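PDB 2QVW: Glp_546_48378_50642 from Giardia intestinalis, which cleaves double-stranded RNA in the RNA interference pathway, releasing short 21 to 23 base-pair siRNAs that target homologous RNAs for destruction. Local coordinates for residues Thr11-Arg16 with Ala45-Phe50; Gly17-Leu22 with Leu258-Ala263; Met434-Ser439 with Ile531-Ala536; Leu504-Leu509 with Gly588-Lys593. All coordinates share one frame; numbering follows the deposited sequence.

Interaction 1 (Thr11-Arg16 with Ala45-Phe50)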
loop_
_atom_site.group_PDB
_atom_site.type_symbol
_atom_site.label_atom_id
_atom_site.label_comp_id
_atom_site.label_asym_id
_atom_site.label_seq_id
_atom_site.Cartn_x
_atom_site.Cartn_y
_atom_site.Cartn_z
ATOM N N THR A 11 -4.366 0.236 -21.495
ATOM C CA THR A 11 -4.182 1.451 -22.268
ATOM C C THR A 11 -2.681 1.639 -22.395
ATOM O O THR A 11 -2.021 2.060 -21.453
ATOM C CB THR A 11 -4.782 2.679 -21.556
ATOM O OG1 THR A 11 -6.159 2.437 -21.247
ATOM C CG2 THR A 11 -4.698 3.896 -22.448
ATOM N N VAL A 12 -2.144 1.279 -23.550
ATOM C CA VAL A 12 -0.724 1.422 -23.804
ATOM C C VAL A 12 -0.549 2.762 -24.498
ATOM O O VAL A 12 -1.051 2.964 -25.609
ATOM C CB VAL A 12 -0.197 0.288 -24.709
ATOM C CG1 VAL A 12 1.229 0.560 -25.112
ATOM C CG2 VAL A 12 -0.272 -1.025 -23.969
ATOM N N VAL A 13 0.158 3.674 -23.832
ATOM C CA VAL A 13 0.390 5.007 -24.369
ATOM C C VAL A 13 1.825 5.260 -24.802
ATOM O O VAL A 13 2.770 4.775 -24.187
ATOM C CB VAL A 13 0.020 6.094 -23.330
ATOM C CG1 VAL A 13 0.219 7.479 -23.933
ATOM C CG2 VAL A 13 -1.412 5.914 -22.865
ATOM N N THR A 14 1.971 6.025 -25.876
ATOM C CA THR A 14 3.277 6.409 -26.385
ATOM C C THR A 14 3.160 7.809 -26.963
ATOM O O THR A 14 2.079 8.401 -26.993
ATOM C CB THR A 14 3.783 5.479 -27.495
ATOM O OG1 THR A 14 2.830 5.438 -28.558
ATOM C CG2 THR A 14 4.002 4.102 -26.965
ATOM N N THR A 15 4.289 8.337 -27.407
ATOM C CA THR A 15 4.327 9.657 -27.999
ATOM C C THR A 15 3.151 9.856 -28.949
ATOM O O THR A 15 2.479 10.885 -28.905
ATOM C CB THR A 15 5.650 9.865 -28.772
ATOM O OG1 THR A 15 6.719 10.080 -27.838
ATOM C CG2 THR A 15 5.546 11.042 -29.719
ATOM N N ARG A 16 2.895 8.860 -29.793
ATOM C CA ARG A 16 1.810 8.938 -30.770
ATOM C C ARG A 16 0.418 8.919 -30.173
ATOM O O ARG A 16 -0.417 9.737 -30.540
ATOM C CB ARG A 16 1.944 7.820 -31.803
ATOM C CG ARG A 16 2.725 6.609 -31.323
ATOM C CD ARG A 16 2.927 5.625 -32.464
ATOM N NE ARG A 16 3.550 6.250 -33.637
ATOM C CZ ARG A 16 4.844 6.543 -33.741
ATOM N NH1 ARG A 16 5.675 6.274 -32.743
ATOM N NH2 ARG A 16 5.313 7.100 -34.849
ATOM N N ALA A 45 10.080 4.192 -25.267
ATOM C CA ALA A 45 9.439 4.372 -23.970
ATOM C C ALA A 45 7.929 4.551 -24.113
ATOM O O ALA A 45 7.459 5.208 -25.029
ATOM C CB ALA A 45 10.045 5.577 -23.256
ATOM N N ALA A 46 7.182 3.957 -23.189
ATOM C CA ALA A 46 5.720 4.009 -23.161
ATOM C C ALA A 46 5.203 3.784 -21.738
ATOM O O ALA A 46 5.974 3.523 -20.817
ATOM C CB ALA A 46 5.155 2.949 -24.074
ATOM N N GLU A 47 3.892 3.882 -21.567
ATOM C CA GLU A 47 3.279 3.672 -20.260
ATOM C C GLU A 47 2.031 2.791 -20.385
ATOM O O GLU A 47 1.286 2.902 -21.353
ATOM C CB GLU A 47 2.891 5.011 -19.623
ATOM C CG GLU A 47 4.026 6.004 -19.468
ATOM C CD GLU A 47 4.307 6.780 -20.738
ATOM O OE1 GLU A 47 3.386 7.473 -21.235
ATOM O OE2 GLU A 47 5.451 6.701 -21.237
ATOM N N VAL A 48 1.807 1.926 -19.401
ATOM C CA VAL A 48 0.651 1.037 -19.399
ATOM C C VAL A 48 -0.215 1.254 -18.168
ATOM O O VAL A 48 0.265 1.175 -17.036
ATOM C CB VAL A 48 1.077 -0.427 -19.402
ATOM C CG1 VAL A 48 -0.156 -1.317 -19.442
ATOM C CG2 VAL A 48 1.996 -0.699 -20.582
ATOM N N TYR A 49 -1.500 1.503 -18.388
ATOM C CA TYR A 49 -2.418 1.741 -17.283
ATOM C C TYR A 49 -3.479 0.657 -17.232
ATOM O O TYR A 49 -3.964 0.212 -18.272
ATOM C CB TYR A 49 -3.090 3.099 -17.461
ATOM C CG TYR A 49 -2.114 4.235 -17.678
ATOM C CD1 TYR A 49 -1.519 4.889 -16.606
ATOM C CD2 TYR A 49 -1.786 4.656 -18.963
ATOM C CE1 TYR A 49 -0.625 5.935 -16.809
ATOM C CE2 TYR A 49 -0.895 5.697 -19.178
ATOM C CZ TYR A 49 -0.318 6.334 -18.102
ATOM O OH TYR A 49 0.559 7.369 -18.329
ATOM N N PHE A 50 -3.840 0.237 -16.023
ATOM C CA PHE A 50 -4.858 -0.793 -15.846
ATOM C C PHE A 50 -6.029 -0.208 -15.085
ATOM O O PHE A 50 -5.910 0.855 -14.480
ATOM C CB PHE A 50 -4.305 -1.982 -15.054
ATOM C CG PHE A 50 -3.094 -2.610 -15.663
ATOM C CD1 PHE A 50 -3.186 -3.335 -16.839
ATOM C CD2 PHE A 50 -1.854 -2.457 -15.064
ATOM C CE1 PHE A 50 -2.068 -3.895 -17.413
ATOM C CE2 PHE A 50 -0.729 -3.013 -15.631
ATOM C CZ PHE A 50 -0.836 -3.737 -16.813
#
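Val13 and Glu47 pair across two antiparallel strands through a reciprocal pair of backbone hydrogen bonds. Val13 N gives its proton to Glu47 O at 2.8 Å, almost straight at 176°. Glu47 N returns a bond to Val13 O at 3.0 Å. Further along, Tyr49 N bonds to Thr11 O at 3.2 Å. The Val12 and Val48 pair between them is non-hydrogen-bonded. There the backbones come close through CA-H...O contacts, and the two side chains lie side by side, pointing the same way, with CG2 of Val12 4.1 Å from CG2 of Val48.

The Val13 side chain can be followed atom by atom. Its CB sits near the carbonyl oxygen of Glu47. From there CG1, anti to the backbone N (chi1 -178°), goes to the carboxylate of Glu47, with OE1 of Glu47 4.2 Å from CG1 of Val13. Glu47 bends at chi2 (82°), which turns CD back toward the partner strand. The other methyl of Val13, CG2, lies beside the backbone N and reaches the edge of the Tyr49 ring in its plane, 3.7 Å from CE2 of Tyr49. Thr11, Val13, Glu47 and Tyr49 thus share one face of the sheet, with Val12 and Val48 on the other.

This is a central strand pair of the antiparallel sheet in the N-terminal domain, probably the platform of this Dicer. Strand 18-25 flanks strand 6-13, with Pro18 touching Thr11 and Val13. Strand 35-37 flanks strand 46-49. Helix 267-284 packs Ile270 onto Val48.

Interaction 2 (Gly17-Leu22 with Leu258-Ala263)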
loop_
_atom_site.group_PDB
_atom_site.type_symbol
_atom_site.label_atom_id
_atom_site.label_comp_id
_atom_site.label_asym_id
_atom_site.label_seq_id
_atom_site.Cartn_x
_atom_site.Cartn_y
_atom_site.Cartn_z
ATOM N N GLY A 17 0.154 7.994 -29.259
ATOM C CA GLY A 17 -1.166 7.959 -28.668
ATOM C C GLY A 17 -1.472 6.732 -27.840
ATOM O O GLY A 17 -0.594 5.898 -27.593
ATOM N N PRO A 18 -2.732 6.607 -27.387
ATOM C CA PRO A 18 -3.263 5.511 -26.569
ATOM C C PRO A 18 -3.832 4.310 -27.352
ATOM O O PRO A 18 -4.530 4.476 -28.356
ATOM C CB PRO A 18 -4.337 6.209 -25.757
ATOM C CG PRO A 18 -4.923 7.154 -26.775
ATOM C CD PRO A 18 -3.684 7.737 -27.416
ATOM N N SER A 19 -3.529 3.106 -26.869
ATOM C CA SER A 19 -3.995 1.865 -27.477
ATOM C C SER A 19 -4.677 1.067 -26.376
ATOM O O SER A 19 -4.035 0.657 -25.411
ATOM C CB SER A 19 -2.816 1.081 -28.029
ATOM O OG SER A 19 -3.251 -0.116 -28.631
ATOM N N HIS A 20 -5.978 0.835 -26.525
ATOM C CA HIS A 20 -6.762 0.125 -25.514
ATOM C C HIS A 20 -6.977 -1.363 -25.777
ATOM O O HIS A 20 -7.128 -1.786 -26.924
ATOM C CB HIS A 20 -8.113 0.831 -25.360
ATOM C CG HIS A 20 -7.993 2.315 -25.215
ATOM N ND1 HIS A 20 -7.543 2.918 -24.060
ATOM C CD2 HIS A 20 -8.195 3.315 -26.102
ATOM C CE1 HIS A 20 -7.472 4.224 -24.242
ATOM N NE2 HIS A 20 -7.863 4.491 -25.475
ATOM N N TRP A 21 -6.989 -2.149 -24.702
ATOM C CA TRP A 21 -7.184 -3.593 -24.800
ATOM C C TRP A 21 -7.966 -4.118 -23.617
ATOM O O TRP A 21 -7.941 -3.527 -22.545
ATOM C CB TRP A 21 -5.848 -4.322 -24.819
ATOM C CG TRP A 21 -4.887 -3.814 -25.821
ATOM C CD1 TRP A 21 -4.152 -2.664 -25.745
ATOM C CD2 TRP A 21 -4.532 -4.440 -27.065
ATOM N NE1 TRP A 21 -3.354 -2.536 -26.867
ATOM C CE2 TRP A 21 -3.567 -3.611 -27.691
ATOM C CE3 TRP A 21 -4.932 -5.620 -27.711
ATOM C CZ2 TRP A 21 -3.000 -3.925 -28.929
ATOM C CZ3 TRP A 21 -4.367 -5.932 -28.945
ATOM C CH2 TRP A 21 -3.411 -5.086 -29.538
ATOM N N LEU A 22 -8.654 -5.235 -23.818
ATOM C CA LEU A 22 -9.422 -5.854 -22.742
ATOM C C LEU A 22 -8.676 -7.094 -22.281
ATOM O O LEU A 22 -8.639 -8.099 -22.986
ATOM C CB LEU A 22 -10.828 -6.250 -23.218
ATOM C CG LEU A 22 -11.608 -7.196 -22.289
ATOM C CD1 LEU A 22 -11.824 -6.551 -20.936
ATOM C CD2 LEU A 22 -12.936 -7.554 -22.909
ATOM N N LEU A 258 -0.373 1.300 -37.083
ATOM C CA LEU A 258 0.777 1.507 -36.194
ATOM C C LEU A 258 0.398 1.488 -34.714
ATOM O O LEU A 258 0.767 0.561 -33.994
ATOM C CB LEU A 258 1.493 2.820 -36.543
ATOM C CG LEU A 258 2.935 2.974 -36.039
ATOM C CD1 LEU A 258 3.817 1.852 -36.582
ATOM C CD2 LEU A 258 3.473 4.321 -36.482
ATOM N N ILE A 259 -0.329 2.501 -34.259
ATOM C CA ILE A 259 -0.748 2.538 -32.870
ATOM C C ILE A 259 -1.011 1.096 -32.455
ATOM O O ILE A 259 -0.296 0.537 -31.618
ATOM C CB ILE A 259 -2.022 3.395 -32.712
ATOM C CG1 ILE A 259 -1.640 4.883 -32.686
ATOM C CG2 ILE A 259 -2.772 3.001 -31.445
ATOM C CD1 ILE A 259 -0.648 5.307 -33.765
ATOM N N ARG A 260 -2.017 0.485 -33.075
ATOM C CA ARG A 260 -2.347 -0.903 -32.792
ATOM C C ARG A 260 -1.088 -1.745 -32.770
ATOM O O ARG A 260 -0.643 -2.168 -31.709
ATOM C CB ARG A 260 -3.308 -1.462 -33.846
ATOM C CG ARG A 260 -4.755 -1.222 -33.508
ATOM C CD ARG A 260 -5.088 -1.833 -32.156
ATOM N NE ARG A 260 -6.275 -1.210 -31.584
ATOM C CZ ARG A 260 -6.732 -1.449 -30.361
ATOM N NH1 ARG A 260 -6.115 -2.301 -29.559
ATOM N NH2 ARG A 260 -7.811 -0.827 -29.939
ATOM N N VAL A 261 -0.507 -1.973 -33.942
ATOM C CA VAL A 261 0.689 -2.788 -34.040
ATOM C C VAL A 261 1.647 -2.527 -32.884
ATOM O O VAL A 261 1.521 -3.152 -31.834
ATOM C CB VAL A 261 1.407 -2.556 -35.370
ATOM C CG1 VAL A 261 2.491 -3.585 -35.552
ATOM C CG2 VAL A 261 0.419 -2.643 -36.510
ATOM N N GLN A 262 2.593 -1.609 -33.058
ATOM C CA GLN A 262 3.564 -1.300 -32.004
ATOM C C GLN A 262 3.042 -1.411 -30.566
ATOM O O GLN A 262 3.729 -1.927 -29.692
ATOM C CB GLN A 262 4.142 0.095 -32.212
ATOM C CG GLN A 262 5.034 0.557 -31.073
ATOM C CD GLN A 262 5.615 1.932 -31.314
ATOM O OE1 GLN A 262 4.891 2.878 -31.625
ATOM N NE2 GLN A 262 6.926 2.053 -31.166
ATOM N N ALA A 263 1.837 -0.918 -30.315
ATOM C CA ALA A 263 1.293 -1.005 -28.970
ATOM C C ALA A 263 1.333 -2.457 -28.507
ATOM O O ALA A 263 1.615 -2.745 -27.347
ATOM C CB ALA A 263 -0.129 -0.491 -28.946
#
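Arg260 reaches from its helix to strand 18-25 and meets both the backbone of His20 and the ring of Trp21. Arg260 NH1 donates to His20 O at 2.9 Å, bent to 150°. A second bond to the same oxygen, from NH2, is weak and doubtful. NH1 of Arg260 also sits over the centre of one face of the Trp21 ring, 3.4 Å above the plane. This is a cation-pi contact: CZ of Arg260 lies 4.8 Å from the centroid of the six-membered ring of Trp21. The two planes are 78° apart, so the guanidinium stands edge-on to the indole and is not stacked flat on it. The Arg260 chain is bent at chi2.

Ser19 and Ala263 form the next contact. Ser19 OG lies over a face of the guanidinium, 3.7 Å from NH1 of Arg260. Ala263 CB lies against CB and OG of Ser19 and also reaches the edge of the indole. Ile259 adds its CG2 methyl, 3.9 Å from Ser19 CB and close to Pro18 O.

The contact joins two parts of the fold. The strand belongs to the N-terminal sheet, while helix 260-264 belongs to the PAZ domain.

Farther out, Ser19 OG, anti to its own backbone N, accepts weakly from Trp21 NE1 at 3.0 Å. Strand 112-117 borders the strand on its outer side, where His20 and Leu117 are joined by backbone hydrogen bonding. Phe114 touches Trp21, and Pro116 touches Arg260. On the inner side, strand 6-13 places Cys10 against the indole.

Interaction 3 (Met434-Ser439 with Ile531-Ala536)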
loop_
_atom_site.group_PDB
_atom_site.type_symbol
_atom_site.label_atom_id
_atom_site.label_comp_id
_atom_site.label_asym_id
_atom_site.label_seq_id
_atom_site.Cartn_x
_atom_site.Cartn_y
_atom_site.Cartn_z
ATOM N N MET A 434 6.527 -6.634 22.085
ATOM C CA MET A 434 6.639 -7.564 23.213
ATOM C C MET A 434 6.844 -8.973 22.680
ATOM O O MET A 434 6.102 -9.431 21.822
ATOM C CB MET A 434 5.365 -7.518 24.054
ATOM C CG MET A 434 4.911 -6.110 24.345
ATOM S SD MET A 434 3.146 -5.950 24.533
ATOM C CE MET A 434 3.052 -5.633 26.194
ATOM N N SER A 435 7.846 -9.658 23.204
ATOM C CA SER A 435 8.157 -10.997 22.753
ATOM C C SER A 435 9.110 -11.668 23.731
ATOM O O SER A 435 9.924 -11.000 24.379
ATOM C CB SER A 435 8.798 -10.922 21.364
ATOM O OG SER A 435 9.489 -12.103 21.050
ATOM N N PRO A 436 9.015 -13.001 23.868
ATOM C CA PRO A 436 9.904 -13.709 24.785
ATOM C C PRO A 436 11.337 -13.620 24.290
ATOM O O PRO A 436 12.293 -13.875 25.024
ATOM C CB PRO A 436 9.355 -15.131 24.761
ATOM C CG PRO A 436 8.790 -15.247 23.397
ATOM C CD PRO A 436 8.084 -13.940 23.219
ATOM N N GLU A 437 11.468 -13.232 23.031
ATOM C CA GLU A 437 12.768 -13.099 22.403
ATOM C C GLU A 437 13.461 -11.796 22.791
ATOM O O GLU A 437 14.563 -11.511 22.320
ATOM C CB GLU A 437 12.609 -13.190 20.882
ATOM C CG GLU A 437 13.908 -13.059 20.100
ATOM C CD GLU A 437 15.025 -13.958 20.630
ATOM O OE1 GLU A 437 14.859 -15.207 20.660
ATOM O OE2 GLU A 437 16.079 -13.406 21.015
ATOM N N HIS A 438 12.821 -11.012 23.659
ATOM C CA HIS A 438 13.383 -9.730 24.093
ATOM C C HIS A 438 14.188 -9.817 25.381
ATOM O O HIS A 438 14.799 -8.834 25.799
ATOM C CB HIS A 438 12.281 -8.683 24.265
ATOM C CG HIS A 438 11.624 -8.276 22.984
ATOM N ND1 HIS A 438 10.627 -7.329 22.932
ATOM C CD2 HIS A 438 11.813 -8.691 21.709
ATOM C CE1 HIS A 438 10.228 -7.177 21.684
ATOM N NE2 HIS A 438 10.932 -7.993 20.920
ATOM N N SER A 439 14.187 -10.987 26.009
ATOM C CA SER A 439 14.935 -11.190 27.241
ATOM C C SER A 439 15.924 -12.322 27.047
ATOM O O SER A 439 15.794 -13.110 26.114
ATOM C CB SER A 439 13.991 -11.536 28.373
ATOM O OG SER A 439 13.100 -12.540 27.946
ATOM N N ILE A 531 5.041 -16.886 29.592
ATOM C CA ILE A 531 3.943 -16.501 30.474
ATOM C C ILE A 531 3.889 -14.987 30.674
ATOM O O ILE A 531 2.854 -14.352 30.498
ATOM C CB ILE A 531 4.086 -17.190 31.855
ATOM C CG1 ILE A 531 3.748 -18.682 31.735
ATOM C CG2 ILE A 531 3.178 -16.517 32.867
ATOM C CD1 ILE A 531 4.120 -19.494 32.943
ATOM N N MET A 532 5.024 -14.415 31.031
ATOM C CA MET A 532 5.105 -12.990 31.266
ATOM C C MET A 532 4.658 -12.195 30.053
ATOM O O MET A 532 3.914 -11.224 30.195
ATOM C CB MET A 532 6.535 -12.608 31.654
ATOM C CG MET A 532 6.636 -11.736 32.902
ATOM S SD MET A 532 5.613 -12.323 34.300
ATOM C CE MET A 532 6.239 -13.961 34.554
ATOM N N THR A 533 5.095 -12.605 28.863
ATOM C CA THR A 533 4.728 -11.899 27.630
ATOM C C THR A 533 3.219 -11.857 27.397
ATOM O O THR A 533 2.672 -10.801 27.082
ATOM C CB THR A 533 5.386 -12.533 26.384
ATOM O OG1 THR A 533 6.811 -12.445 26.482
ATOM C CG2 THR A 533 4.936 -11.809 25.133
ATOM N N HIS A 534 2.553 -13.000 27.562
ATOM C CA HIS A 534 1.108 -13.089 27.361
ATOM C C HIS A 534 0.360 -12.135 28.262
ATOM O O HIS A 534 -0.756 -11.731 27.949
ATOM C CB HIS A 534 0.611 -14.512 27.613
ATOM C CG HIS A 534 1.079 -15.499 26.593
ATOM N ND1 HIS A 534 0.808 -15.360 25.250
ATOM C CD2 HIS A 534 1.799 -16.639 26.717
ATOM C CE1 HIS A 534 1.340 -16.373 24.592
ATOM N NE2 HIS A 534 1.948 -17.164 25.459
ATOM N N LEU A 535 0.962 -11.800 29.394
ATOM C CA LEU A 535 0.340 -10.861 30.306
ATOM C C LEU A 535 0.567 -9.493 29.692
ATOM O O LEU A 535 -0.366 -8.700 29.541
ATOM C CB LEU A 535 0.995 -10.924 31.686
ATOM C CG LEU A 535 0.825 -12.203 32.493
ATOM C CD1 LEU A 535 1.561 -12.046 33.785
ATOM C CD2 LEU A 535 -0.644 -12.483 32.750
ATOM N N ALA A 536 1.823 -9.237 29.329
ATOM C CA ALA A 536 2.228 -7.977 28.724
ATOM C C ALA A 536 1.256 -7.593 27.627
ATOM O O ALA A 536 0.634 -6.540 27.690
ATOM C CB ALA A 536 3.632 -8.101 28.164
#
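An ST turn leads into the short 3-10 segment after helix 421-433, and Met434 and Pro436 of this linker rest on Thr533 and Ala536 of helix 528-542. Ser435 OG makes the turn by accepting from Glu437 N at 3.0 Å. No hydrogen bond crosses between the two segments; the contact is van der Waals packing, of side chains on each other and on backbone.

Met434 bends at chi3 (110°), and its CE methyl meets Ala536 at both the CB methyl and the backbone carbonyl. Thr533 touches the linker with both branches. Thr533 CG2, anti to its own backbone N, touches the backbone of Ser435, 4.1 Å from CA. Thr533 OG1 faces the Pro436 ring and lies 3.8 Å from CD, the two side chains crossing at about a right angle. This hydroxyl is satisfied within its own helix by Ile529 O, and the proline nitrogen has no proton to offer it.

Met434 O bonds to Arg537, one residue past Ala536 in the same helix. Met434 also touches Trp540 of that helix, and Pro436 touches Ile529 and Asp530 nearer its start. Ser435 pairs through its backbone with Val481. Helix 486-497 brings Phe491 onto Ala536.

Interaction 4 (Leu504-Leu509 with Gly588-Lys593)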
loop_
_atom_site.group_PDB
_atom_site.type_symbol
_atom_site.label_atom_id
_atom_site.label_comp_id
_atom_site.label_asym_id
_atom_site.label_seq_id
_atom_site.Cartn_x
_atom_site.Cartn_y
_atom_site.Cartn_z
ATOM N N LEU A 504 -4.887 -13.934 35.701
ATOM C CA LEU A 504 -5.283 -15.029 34.820
ATOM C C LEU A 504 -6.120 -14.505 33.643
ATOM O O LEU A 504 -6.119 -15.090 32.551
ATOM C CB LEU A 504 -6.068 -16.091 35.605
ATOM C CG LEU A 504 -6.553 -17.331 34.838
ATOM C CD1 LEU A 504 -5.382 -18.009 34.130
ATOM C CD2 LEU A 504 -7.237 -18.292 35.803
ATOM N N ASP A 505 -6.825 -13.398 33.872
ATOM C CA ASP A 505 -7.648 -12.795 32.835
ATOM C C ASP A 505 -6.752 -12.132 31.798
ATOM O O ASP A 505 -7.051 -12.141 30.603
ATOM C CB ASP A 505 -8.597 -11.776 33.453
ATOM C CG ASP A 505 -9.546 -12.404 34.449
ATOM O OD1 ASP A 505 -10.257 -13.357 34.066
ATOM O OD2 ASP A 505 -9.581 -11.951 35.613
ATOM N N TRP A 506 -5.646 -11.559 32.262
ATOM C CA TRP A 506 -4.679 -10.910 31.378
ATOM C C TRP A 506 -3.954 -11.976 30.576
ATOM O O TRP A 506 -3.611 -11.781 29.411
ATOM C CB TRP A 506 -3.653 -10.134 32.197
ATOM C CG TRP A 506 -4.238 -9.010 32.956
ATOM C CD1 TRP A 506 -4.052 -8.734 34.269
ATOM C CD2 TRP A 506 -5.146 -8.030 32.458
ATOM N NE1 TRP A 506 -4.795 -7.642 34.631
ATOM C CE2 TRP A 506 -5.478 -7.189 33.535
ATOM C CE3 TRP A 506 -5.714 -7.779 31.206
ATOM C CZ2 TRP A 506 -6.358 -6.112 33.400
ATOM C CZ3 TRP A 506 -6.592 -6.708 31.071
ATOM C CH2 TRP A 506 -6.905 -5.888 32.164
ATOM N N TYR A 507 -3.707 -13.105 31.225
ATOM C CA TYR A 507 -3.037 -14.206 30.572
ATOM C C TYR A 507 -3.932 -14.800 29.496
ATOM O O TYR A 507 -3.582 -14.777 28.316
ATOM C CB TYR A 507 -2.690 -15.280 31.585
ATOM C CG TYR A 507 -1.926 -16.415 30.974
ATOM C CD1 TYR A 507 -0.574 -16.276 30.650
ATOM C CD2 TYR A 507 -2.556 -17.631 30.699
ATOM C CE1 TYR A 507 0.134 -17.321 30.072
ATOM C CE2 TYR A 507 -1.857 -18.687 30.118
ATOM C CZ TYR A 507 -0.515 -18.527 29.810
ATOM O OH TYR A 507 0.177 -19.574 29.249
ATOM N N ARG A 508 -5.087 -15.327 29.905
ATOM C CA ARG A 508 -6.023 -15.932 28.958
ATOM C C ARG A 508 -6.314 -14.998 27.793
ATOM O O ARG A 508 -6.752 -15.434 26.730
ATOM C CB ARG A 508 -7.333 -16.346 29.656
ATOM C CG ARG A 508 -7.265 -17.710 30.354
ATOM C CD ARG A 508 -8.642 -18.281 30.750
ATOM N NE ARG A 508 -9.287 -17.553 31.845
ATOM C CZ ARG A 508 -10.000 -16.431 31.702
ATOM N NH1 ARG A 508 -10.177 -15.888 30.498
ATOM N NH2 ARG A 508 -10.535 -15.844 32.770
ATOM N N LEU A 509 -6.065 -13.711 27.996
ATOM C CA LEU A 509 -6.283 -12.740 26.942
ATOM C C LEU A 509 -5.017 -12.646 26.097
ATOM O O LEU A 509 -5.082 -12.605 24.869
ATOM C CB LEU A 509 -6.619 -11.366 27.531
ATOM C CG LEU A 509 -6.638 -10.184 26.542
ATOM C CD1 LEU A 509 -7.599 -10.482 25.406
ATOM C CD2 LEU A 509 -7.033 -8.893 27.258
ATOM N N GLY A 588 -18.042 -10.162 29.213
ATOM C CA GLY A 588 -16.593 -10.314 29.268
ATOM C C GLY A 588 -15.878 -10.103 30.597
ATOM O O GLY A 588 -16.490 -9.732 31.600
ATOM N N PRO A 589 -14.564 -10.363 30.634
ATOM C CA PRO A 589 -13.776 -10.189 31.853
ATOM C C PRO A 589 -13.138 -8.812 31.808
ATOM O O PRO A 589 -13.128 -8.077 32.796
ATOM C CB PRO A 589 -12.747 -11.302 31.744
ATOM C CG PRO A 589 -12.430 -11.282 30.278
ATOM C CD PRO A 589 -13.795 -11.101 29.614
ATOM N N VAL A 590 -12.614 -8.480 30.634
ATOM C CA VAL A 590 -11.958 -7.203 30.379
ATOM C C VAL A 590 -12.991 -6.108 30.158
ATOM O O VAL A 590 -12.953 -5.060 30.797
ATOM C CB VAL A 590 -11.079 -7.297 29.114
ATOM C CG1 VAL A 590 -10.517 -5.926 28.759
ATOM C CG2 VAL A 590 -9.965 -8.314 29.334
ATOM N N ALA A 591 -13.906 -6.370 29.230
ATOM C CA ALA A 591 -14.962 -5.438 28.882
ATOM C C ALA A 591 -15.595 -4.830 30.123
ATOM O O ALA A 591 -15.809 -3.621 30.186
ATOM C CB ALA A 591 -16.020 -6.142 28.049
ATOM N N SER A 592 -15.885 -5.676 31.109
ATOM C CA SER A 592 -16.499 -5.245 32.360
ATOM C C SER A 592 -15.667 -4.200 33.105
ATOM O O SER A 592 -16.224 -3.319 33.753
ATOM C CB SER A 592 -16.730 -6.453 33.269
ATOM O OG SER A 592 -15.512 -7.107 33.564
ATOM N N LYS A 593 -14.342 -4.291 33.008
ATOM C CA LYS A 593 -13.455 -3.354 33.684
ATOM C C LYS A 593 -13.598 -1.923 33.189
ATOM O O LYS A 593 -13.707 -0.997 33.985
ATOM C CB LYS A 593 -11.999 -3.787 33.520
ATOM C CG LYS A 593 -11.642 -5.099 34.201
ATOM C CD LYS A 593 -10.135 -5.225 34.374
ATOM C CE LYS A 593 -9.776 -6.477 35.156
ATOM N NZ LYS A 593 -8.335 -6.518 35.539
#
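Pro589 begins the contact by laying its ring near the carboxylate of Asp505, with CB of Pro589 4.0 Å from OD1 of Asp505. The two side chains cross obliquely. Asp505 OD1 is also held by a salt bridge from Arg508 NH2 at 2.8 Å. The proline thus approaches an acid already paired with Arg508, three residues on in the same helix.

Val590 follows and is buried. Its CG2 methyl lies anti to the carbonyl carbon and does the touching. Val590 CG2 meets Leu509 CD2 at 3.6 Å, with the side chains about at right angles. Val590 CG2 also reaches Trp506, 4.1 Å from CZ3, at an oblique approach.

These residues lead into helix 591-602, whose beginning packs on helix 500-516. The two belong to a mostly helical part of the chain, probably the bridging region of this Dicer. Val590 O accepts from Lys593 N at 2.7 Å.

Lys593 comes next among the touching residues. Its CG is anti to the carbonyl carbon (chi1 -66°), and the chain runs extended beyond it. It meets the Trp506 side chain tip to tip: CD and CE lie near CZ2 and CH2, and NZ comes close to CZ2. NZ stands obliquely to the ring. Lys593 NZ is 5.6 Å from Asp505 OD2, so their opposite charges may attract without touching. Leu535 and Leu539 of helix 528-542 pack on Trp506.

The four contacts form two pairs at opposite sides of the chain's centre. Interactions 1 and 2 share the N-terminal sheet, their centres 8 Å apart. Neighbouring strands 6-13 and 18-25 join them through Val12 N and Ser19 O, 2.7 Å apart, a probable hydrogen bond; beyond the first strand, Arg16 packs on Leu258. Interactions 3 and 4 have centres 18 Å apart and meet through helices 500-516 and 528-542, where Leu535 CD2 is 3.5 Å from Tyr507 N. The centres of interactions 2 and 4 are 62 Å apart. All four lie away from the manganese-binding sites of the ribonuclease domains. The side chain of Trp506 in interaction 4 is about 12 Å from a bound manganese ion.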